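Local coordinates for protein FAD dependent oxidoreductase (Chelativorans sp. BNC1, PDB 6PXS) that oxidises iminodiacetate with bound FAD as its cofactor, probably as part of the breakdown of EDTA, at residues H33-G41 with T302-G310; L75-L83 with L154-V162. All coordinates share one frame; numbering follows the deposited sequence.

Interaction 1 (H33-G41 with T302-G310); sequences HPGKATLAG and TRVGFRPAG. With FAD (flavin-adenine dinucleotide), chain E.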
# COMPACT_ATOMS: atom_id res chain seq x y z
N HIS A 33 4.29 -7.40 -15.44
CA HIS A 33 4.12 -8.48 -14.48
C HIS A 33 4.52 -8.01 -13.09
O HIS A 33 5.38 -7.13 -12.96
CB HIS A 33 4.95 -9.70 -14.87
CG HIS A 33 4.34 -10.55 -15.94
ND1 HIS A 33 4.54 -10.32 -17.28
CD2 HIS A 33 3.53 -11.63 -15.86
CE1 HIS A 33 3.88 -11.22 -17.99
NE2 HIS A 33 3.26 -12.03 -17.15
N PRO A 34 3.94 -8.57 -12.03
CA PRO A 34 4.48 -8.32 -10.69
C PRO A 34 5.91 -8.85 -10.58
O PRO A 34 6.21 -9.96 -11.02
CB PRO A 34 3.52 -9.09 -9.77
CG PRO A 34 2.26 -9.19 -10.55
CD PRO A 34 2.67 -9.32 -11.98
N GLY A 35 6.78 -8.04 -10.00
CA GLY A 35 8.18 -8.38 -9.91
C GLY A 35 9.02 -7.91 -11.07
O GLY A 35 10.17 -8.36 -11.21
N LYS A 36 8.50 -7.03 -11.92
CA LYS A 36 9.26 -6.48 -13.03
C LYS A 36 10.62 -6.00 -12.55
O LYS A 36 10.70 -5.14 -11.66
CB LYS A 36 8.48 -5.34 -13.68
CG LYS A 36 9.15 -4.71 -14.89
CD LYS A 36 8.23 -3.70 -15.56
CE LYS A 36 8.89 -3.06 -16.77
NZ LYS A 36 7.98 -2.12 -17.47
N ALA A 37 11.68 -6.56 -13.13
CA ALA A 37 13.03 -6.32 -12.61
C ALA A 37 13.38 -4.84 -12.63
O ALA A 37 13.96 -4.32 -11.68
CB ALA A 37 14.05 -7.12 -13.42
N THR A 38 13.04 -4.14 -13.72
CA THR A 38 13.43 -2.74 -13.83
C THR A 38 12.82 -1.88 -12.73
O THR A 38 13.43 -0.90 -12.30
CB THR A 38 13.02 -2.19 -15.20
OG1 THR A 38 13.64 -2.98 -16.23
CG2 THR A 38 13.45 -0.74 -15.35
N LEU A 39 11.63 -2.24 -12.24
CA LEU A 39 10.98 -1.46 -11.19
C LEU A 39 11.62 -1.66 -9.83
O LEU A 39 11.34 -0.88 -8.92
CB LEU A 39 9.50 -1.83 -11.10
CG LEU A 39 8.67 -1.78 -12.38
CD1 LEU A 39 7.23 -2.14 -12.06
CD2 LEU A 39 8.75 -0.42 -13.06
N ALA A 40 12.46 -2.69 -9.67
CA ALA A 40 13.11 -2.98 -8.40
C ALA A 40 14.63 -2.83 -8.47
O ALA A 40 15.31 -3.12 -7.48
CB ALA A 40 12.76 -4.39 -7.92
N GLY A 41 15.17 -2.40 -9.60
CA GLY A 41 16.61 -2.28 -9.75
C GLY A 41 17.22 -1.24 -8.84
O GLY A 41 16.74 -0.10 -8.78
N THR A 302 10.04 -2.27 0.78
CA THR A 302 10.96 -3.32 0.35
C THR A 302 10.44 -3.87 -0.97
O THR A 302 9.38 -4.51 -1.00
CB THR A 302 11.06 -4.43 1.40
OG1 THR A 302 11.62 -3.89 2.61
CG2 THR A 302 11.94 -5.56 0.89
N ARG A 303 11.17 -3.64 -2.04
CA ARG A 303 10.74 -4.05 -3.37
C ARG A 303 11.21 -5.46 -3.68
O ARG A 303 12.14 -5.99 -3.06
CB ARG A 303 11.27 -3.08 -4.43
CG ARG A 303 10.84 -1.64 -4.20
CD ARG A 303 11.33 -0.74 -5.31
NE ARG A 303 11.08 0.67 -5.01
CZ ARG A 303 11.49 1.68 -5.77
NH1 ARG A 303 12.19 1.45 -6.87
NH2 ARG A 303 11.22 2.93 -5.41
N VAL A 304 10.54 -6.09 -4.64
CA VAL A 304 10.86 -7.43 -5.09
C VAL A 304 10.99 -7.42 -6.61
O VAL A 304 10.17 -6.80 -7.30
CB VAL A 304 9.81 -8.46 -4.64
CG1 VAL A 304 10.12 -9.83 -5.24
CG2 VAL A 304 9.74 -8.53 -3.13
N GLY A 305 12.01 -8.10 -7.11
CA GLY A 305 12.23 -8.18 -8.54
C GLY A 305 12.85 -9.50 -8.94
O GLY A 305 13.66 -10.06 -8.20
N PHE A 306 12.46 -10.01 -10.11
CA PHE A 306 12.99 -11.27 -10.63
C PHE A 306 14.01 -10.95 -11.71
O PHE A 306 13.65 -10.50 -12.81
CB PHE A 306 11.86 -12.15 -11.17
CG PHE A 306 10.74 -12.39 -10.19
CD1 PHE A 306 10.97 -13.08 -9.01
CD2 PHE A 306 9.46 -11.93 -10.46
CE1 PHE A 306 9.94 -13.30 -8.11
CE2 PHE A 306 8.43 -12.16 -9.56
CZ PHE A 306 8.67 -12.84 -8.39
N ARG A 307 15.28 -11.17 -11.40
CA ARG A 307 16.33 -10.90 -12.38
C ARG A 307 16.26 -11.94 -13.50
O ARG A 307 16.08 -13.13 -13.24
CB ARG A 307 17.71 -10.96 -11.72
CG ARG A 307 17.93 -9.97 -10.60
CD ARG A 307 19.27 -10.23 -9.94
NE ARG A 307 19.13 -10.51 -8.51
CZ ARG A 307 19.40 -9.64 -7.54
NH1 ARG A 307 19.23 -10.01 -6.28
NH2 ARG A 307 19.85 -8.42 -7.81
N PRO A 308 16.42 -11.52 -14.76
CA PRO A 308 16.55 -12.51 -15.84
C PRO A 308 17.92 -13.16 -15.81
O PRO A 308 18.80 -12.80 -16.59
CB PRO A 308 16.33 -11.68 -17.11
CG PRO A 308 16.79 -10.32 -16.74
CD PRO A 308 16.45 -10.14 -15.28
N ALA A 309 18.11 -14.10 -14.89
CA ALA A 309 19.40 -14.75 -14.70
C ALA A 309 19.55 -15.90 -15.69
O ALA A 309 18.72 -16.81 -15.72
CB ALA A 309 19.54 -15.25 -13.27
N GLY A 310 20.60 -15.85 -16.51
CA GLY A 310 20.86 -16.87 -17.49
C GLY A 310 21.83 -17.92 -16.98
O GLY A 310 22.49 -17.75 -15.95
PA FAD E . 12.17 -6.69 -17.03
O1A FAD E . 11.57 -7.63 -16.05
O2A FAD E . 12.46 -5.30 -16.46
O5B FAD E . 11.29 -6.56 -18.32
C5B FAD E . 10.40 -7.62 -18.74
C4B FAD E . 9.09 -7.01 -19.15
O4B FAD E . 8.47 -7.84 -20.16
C3B FAD E . 8.06 -6.89 -18.02
O3B FAD E . 7.36 -5.65 -18.11
C2B FAD E . 7.14 -8.08 -18.26
O2B FAD E . 5.83 -7.87 -17.75
C1B FAD E . 7.14 -8.12 -19.79
N9A FAD E . 6.75 -9.40 -20.36
C8A FAD E . 7.32 -10.63 -20.13
N7A FAD E . 6.76 -11.61 -20.79
C5A FAD E . 5.74 -10.99 -21.50
C6A FAD E . 4.77 -11.49 -22.39
N6A FAD E . 4.66 -12.77 -22.73
N1A FAD E . 3.90 -10.60 -22.92
C2A FAD E . 4.00 -9.31 -22.58
N3A FAD E . 4.88 -8.74 -21.76
C4A FAD E . 5.72 -9.63 -21.24
N1 FAD E . 21.30 -3.97 -12.42
C2 FAD E . 22.32 -3.06 -12.37
O2 FAD E . 22.98 -2.76 -13.37
N3 FAD E . 22.64 -2.45 -11.17
C4 FAD E . 22.01 -2.67 -9.96
O4 FAD E . 22.38 -2.06 -8.95
C4X FAD E . 20.93 -3.63 -10.03
N5 FAD E . 20.28 -3.90 -8.93
C5X FAD E . 19.24 -4.82 -8.99
C6 FAD E . 18.54 -5.12 -7.82
C7 FAD E . 17.49 -6.04 -7.83
C7M FAD E . 16.76 -6.33 -6.55
C8 FAD E . 17.14 -6.68 -9.03
C8M FAD E . 16.01 -7.68 -9.07
C9 FAD E . 17.84 -6.38 -10.20
C9A FAD E . 18.89 -5.46 -10.19
N10 FAD E . 19.61 -5.14 -11.35
C10 FAD E . 20.65 -4.23 -11.30
C1' FAD E . 19.30 -5.79 -12.64
C2' FAD E . 18.23 -5.06 -13.44
O2' FAD E . 17.20 -4.57 -12.57
C3' FAD E . 17.61 -6.02 -14.44
O3' FAD E . 18.64 -6.81 -15.03
C4' FAD E . 16.82 -5.35 -15.57
O4' FAD E . 15.80 -4.54 -15.00
C5' FAD E . 16.22 -6.37 -16.51
O5' FAD E . 15.41 -5.69 -17.50
P FAD E . 14.55 -6.50 -18.53
O1P FAD E . 15.44 -7.55 -19.21
O2P FAD E . 13.81 -5.61 -19.46
O3P FAD E . 13.53 -7.28 -17.59

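Interaction 2 (L75-L83 with L154-V162); sequences LRGQGETEL and LLAASMLRV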
# COMPACT_ATOMS: atom_id res chain seq x y z
N LEU A 75 18.76 12.42 -23.25
CA LEU A 75 17.45 12.51 -22.62
C LEU A 75 17.22 13.90 -22.03
O LEU A 75 16.10 14.42 -22.08
CB LEU A 75 17.30 11.44 -21.54
CG LEU A 75 17.19 10.00 -22.04
CD1 LEU A 75 17.40 9.03 -20.88
CD2 LEU A 75 15.84 9.76 -22.69
N ARG A 76 18.26 14.51 -21.47
CA ARG A 76 18.12 15.84 -20.89
C ARG A 76 17.61 16.83 -21.93
O ARG A 76 16.68 17.60 -21.66
CB ARG A 76 19.46 16.31 -20.32
CG ARG A 76 19.45 17.72 -19.74
CD ARG A 76 20.81 18.40 -19.87
NE ARG A 76 20.70 19.86 -19.81
CZ ARG A 76 20.36 20.63 -20.84
NH1 ARG A 76 20.11 20.10 -22.03
NH2 ARG A 76 20.29 21.95 -20.69
N GLY A 77 18.19 16.81 -23.12
CA GLY A 77 17.81 17.74 -24.17
C GLY A 77 16.46 17.43 -24.79
O GLY A 77 16.07 18.06 -25.78
N GLN A 78 15.73 16.48 -24.21
CA GLN A 78 14.41 16.08 -24.71
C GLN A 78 13.33 16.26 -23.65
O GLN A 78 12.23 15.71 -23.80
CB GLN A 78 14.45 14.63 -25.18
CG GLN A 78 13.54 14.34 -26.37
CD GLN A 78 14.12 14.83 -27.68
OE1 GLN A 78 15.32 15.06 -27.79
NE2 GLN A 78 13.26 15.00 -28.68
N GLY A 79 13.60 17.02 -22.59
CA GLY A 79 12.64 17.25 -21.54
C GLY A 79 12.69 16.26 -20.40
O GLY A 79 11.97 16.45 -19.41
N GLU A 80 13.52 15.23 -20.49
CA GLU A 80 13.64 14.21 -19.45
C GLU A 80 14.87 14.53 -18.62
O GLU A 80 15.98 14.08 -18.91
CB GLU A 80 13.72 12.81 -20.07
CG GLU A 80 12.59 12.49 -21.04
CD GLU A 80 11.22 12.58 -20.40
OE1 GLU A 80 10.27 13.01 -21.09
OE2 GLU A 80 11.09 12.22 -19.22
N THR A 81 14.67 15.33 -17.57
CA THR A 81 15.76 15.80 -16.73
C THR A 81 15.75 15.18 -15.33
O THR A 81 16.67 15.45 -14.55
CB THR A 81 15.72 17.33 -16.61
OG1 THR A 81 14.47 17.73 -16.04
CG2 THR A 81 15.89 17.97 -17.98
N GLU A 82 14.75 14.37 -15.00
CA GLU A 82 14.64 13.74 -13.69
C GLU A 82 14.80 12.23 -13.88
O GLU A 82 13.81 11.50 -14.00
CB GLU A 82 13.31 14.09 -13.02
CG GLU A 82 12.96 15.57 -13.04
CD GLU A 82 13.96 16.44 -12.30
OE1 GLU A 82 14.89 15.88 -11.67
OE2 GLU A 82 13.82 17.68 -12.34
N LEU A 83 16.05 11.77 -13.89
CA LEU A 83 16.36 10.36 -14.07
C LEU A 83 17.07 9.76 -12.87
O LEU A 83 17.42 8.57 -12.92
CB LEU A 83 17.23 10.17 -15.32
CG LEU A 83 16.69 10.80 -16.61
CD1 LEU A 83 17.67 10.63 -17.75
CD2 LEU A 83 15.34 10.19 -16.96
N LEU A 154 12.87 5.21 -13.50
CA LEU A 154 12.74 6.51 -14.14
C LEU A 154 13.49 6.57 -15.47
O LEU A 154 13.07 7.27 -16.39
CB LEU A 154 13.23 7.62 -13.21
CG LEU A 154 12.38 7.85 -11.97
CD1 LEU A 154 13.06 8.86 -11.05
CD2 LEU A 154 10.99 8.32 -12.36
N LEU A 155 14.61 5.84 -15.57
CA LEU A 155 15.35 5.83 -16.83
C LEU A 155 14.55 5.14 -17.92
O LEU A 155 14.32 5.71 -18.99
CB LEU A 155 16.70 5.14 -16.62
CG LEU A 155 17.59 5.04 -17.86
CD1 LEU A 155 17.86 6.42 -18.43
CD2 LEU A 155 18.89 4.33 -17.53
N ALA A 156 14.12 3.90 -17.68
CA ALA A 156 13.35 3.17 -18.68
C ALA A 156 12.06 3.90 -19.02
O ALA A 156 11.59 3.84 -20.17
CB ALA A 156 13.04 1.76 -18.19
N ALA A 157 11.46 4.59 -18.05
CA ALA A 157 10.25 5.36 -18.32
C ALA A 157 10.52 6.50 -19.28
O ALA A 157 9.78 6.71 -20.25
CB ALA A 157 9.66 5.89 -17.01
N SER A 158 11.60 7.26 -19.03
CA SER A 158 11.90 8.40 -19.89
C SER A 158 12.20 7.96 -21.31
O SER A 158 11.77 8.62 -22.27
CB SER A 158 13.08 9.18 -19.30
OG SER A 158 12.75 9.71 -18.03
N MET A 159 12.94 6.86 -21.48
CA MET A 159 13.21 6.35 -22.82
C MET A 159 11.91 6.07 -23.56
O MET A 159 11.74 6.48 -24.72
CB MET A 159 14.06 5.09 -22.73
CG MET A 159 15.48 5.34 -22.25
SD MET A 159 16.60 4.00 -22.70
CE MET A 159 17.78 4.09 -21.37
N LEU A 160 10.98 5.36 -22.92
CA LEU A 160 9.68 5.12 -23.53
C LEU A 160 9.00 6.43 -23.90
O LEU A 160 8.45 6.57 -25.00
CB LEU A 160 8.80 4.30 -22.59
CG LEU A 160 9.15 2.82 -22.47
CD1 LEU A 160 8.38 2.19 -21.32
CD2 LEU A 160 8.85 2.09 -23.77
N ARG A 161 9.02 7.41 -23.00
CA ARG A 161 8.39 8.69 -23.28
C ARG A 161 8.97 9.32 -24.54
O ARG A 161 8.23 9.82 -25.40
CB ARG A 161 8.55 9.63 -22.08
CG ARG A 161 7.35 9.61 -21.14
CD ARG A 161 7.54 10.51 -19.94
NE ARG A 161 7.73 9.73 -18.71
CZ ARG A 161 8.83 9.72 -17.97
NH1 ARG A 161 9.88 10.47 -18.30
NH2 ARG A 161 8.88 8.97 -16.88
N VAL A 162 10.30 9.31 -24.67
CA VAL A 162 10.92 9.85 -25.88
C VAL A 162 10.56 9.01 -27.09
O VAL A 162 10.38 9.54 -28.20
CB VAL A 162 12.45 9.94 -25.70
CG1 VAL A 162 13.11 10.37 -27.00
CG2 VAL A 162 12.80 10.90 -24.57

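Interaction 1 (H33-G41 with T302-G310)
Gly35 O is the acceptor that joins the FAD-binding turn to strand 298-310: Phe306 N reaches it in the carbonyl plane at 3.0 Å, with an N-H...O angle of 163°. The Phe306 ring, turned back beside its own backbone N (chi1 -54°), lies against the turn and meets Pro34 O edge-on through CE2, 3.4 Å away. Gly35 is the third residue of a type II turn, His33 to Lys36, and a side chain there would run into this ring. The glycine of the strand does a matching job: with no CB on Gly305, the methyl of Ala40 can settle on the backbone, its CB 3.6 Å from Val304 O. Arg303 reaches out with its chain extended, NH1 making a weak bond to Leu39 O (3.2 Å), while its NE pairs with Glu301.

The cofactor lies along the turn and the start of the short helix after it. His33 holds the ribose hydroxyl FAD O2B through both N and ND1, the latter in the ring plane at 2.8 Å. Ala37 N binds FAD O1A at 3.1 Å, and Thr38 OG1 donates to FAD O2A while accepting from FAD O4'. Lys36, fully extended with CG anti to the backbone N (chi1 -178°), runs past the ribose, CE 3.3 Å from FAD O3B, to bond Ala8 O through NZ. Cutting this side chain back to an alanine is likely to leave Ala8 O without this donor and open a gap beside the ribose. On the strand, Arg307 lays a guanidinium face over the flavin methyl C8M, with NH2 3.4 Å from FAD C7.

The short helix 37-40 is packed between helix 152-164, where Leu39 touches Arg153, and strand 298-310, an outermost strand, within this chain, of its antiparallel sheet, paired there with strand 220-231.

Interaction 2 (L75-L83 with L154-V162)
The carbonyl oxygen of Leu75, whose side chain packs into helix 152-164, accepts two backbone N-H groups from opposite faces of its plane: Gln78 N at 3.0 Å and Glu80 N at 3.1 Å. The Leu75 side chain itself enters as a knob into a hole formed by Leu155, Ser158, Met159 and Val162. Its CD1 meets Leu155 CD1 at 3.6 Å, the two side chains crossing at about a right angle, and its CD2 lies 3.8 Å from Val162 CG2. Leu155 reaches this place because its CG is anti to the backbone N (chi1 180°). The Glu80 N bond belongs to a Schellman motif that ends helix 55-76, with Gly79, at positive phi, as C-prime and Gly79 N bonded to Arg76 O. The chain then turns Glu80 and Leu83 onto the second helix. Glu80 CG touches Val162 CG2 at 3.9 Å, the two side chains running antiparallel alongside one another, and Gln78 CG lies 4.0 Å from Val162 CG2. The Glu80 carboxylate comes to the edge of the Arg161 guanidinium in a salt bridge whose atomic positions are doubtful. Arg161 also pairs through NH2 with Asp256 of a neighbouring subunit.

How the interactions relate
Both contacts are largely buried, but interaction 1 lies nearer the centre of the chain and lines the cofactor site, whereas interaction 2 is helix packing farther out, Leu155 about 9 Å from FAD at the nearest approach of its side chain. The first relies on backbone polar groups and glycines that let a turn press on a strand; the second relies on interdigitated aliphatic side chains, with charged groups toward a subunit interface. Helix 152-164 serves both: Thr38 CG2 touches Ala156 CB at 3.8 Å, so one helix packs on the short FAD-binding helix 37-40 and, through other residues, on the end of helix 55-76. Along the chain, interaction 2 is nested within the loop that interaction 1 closes.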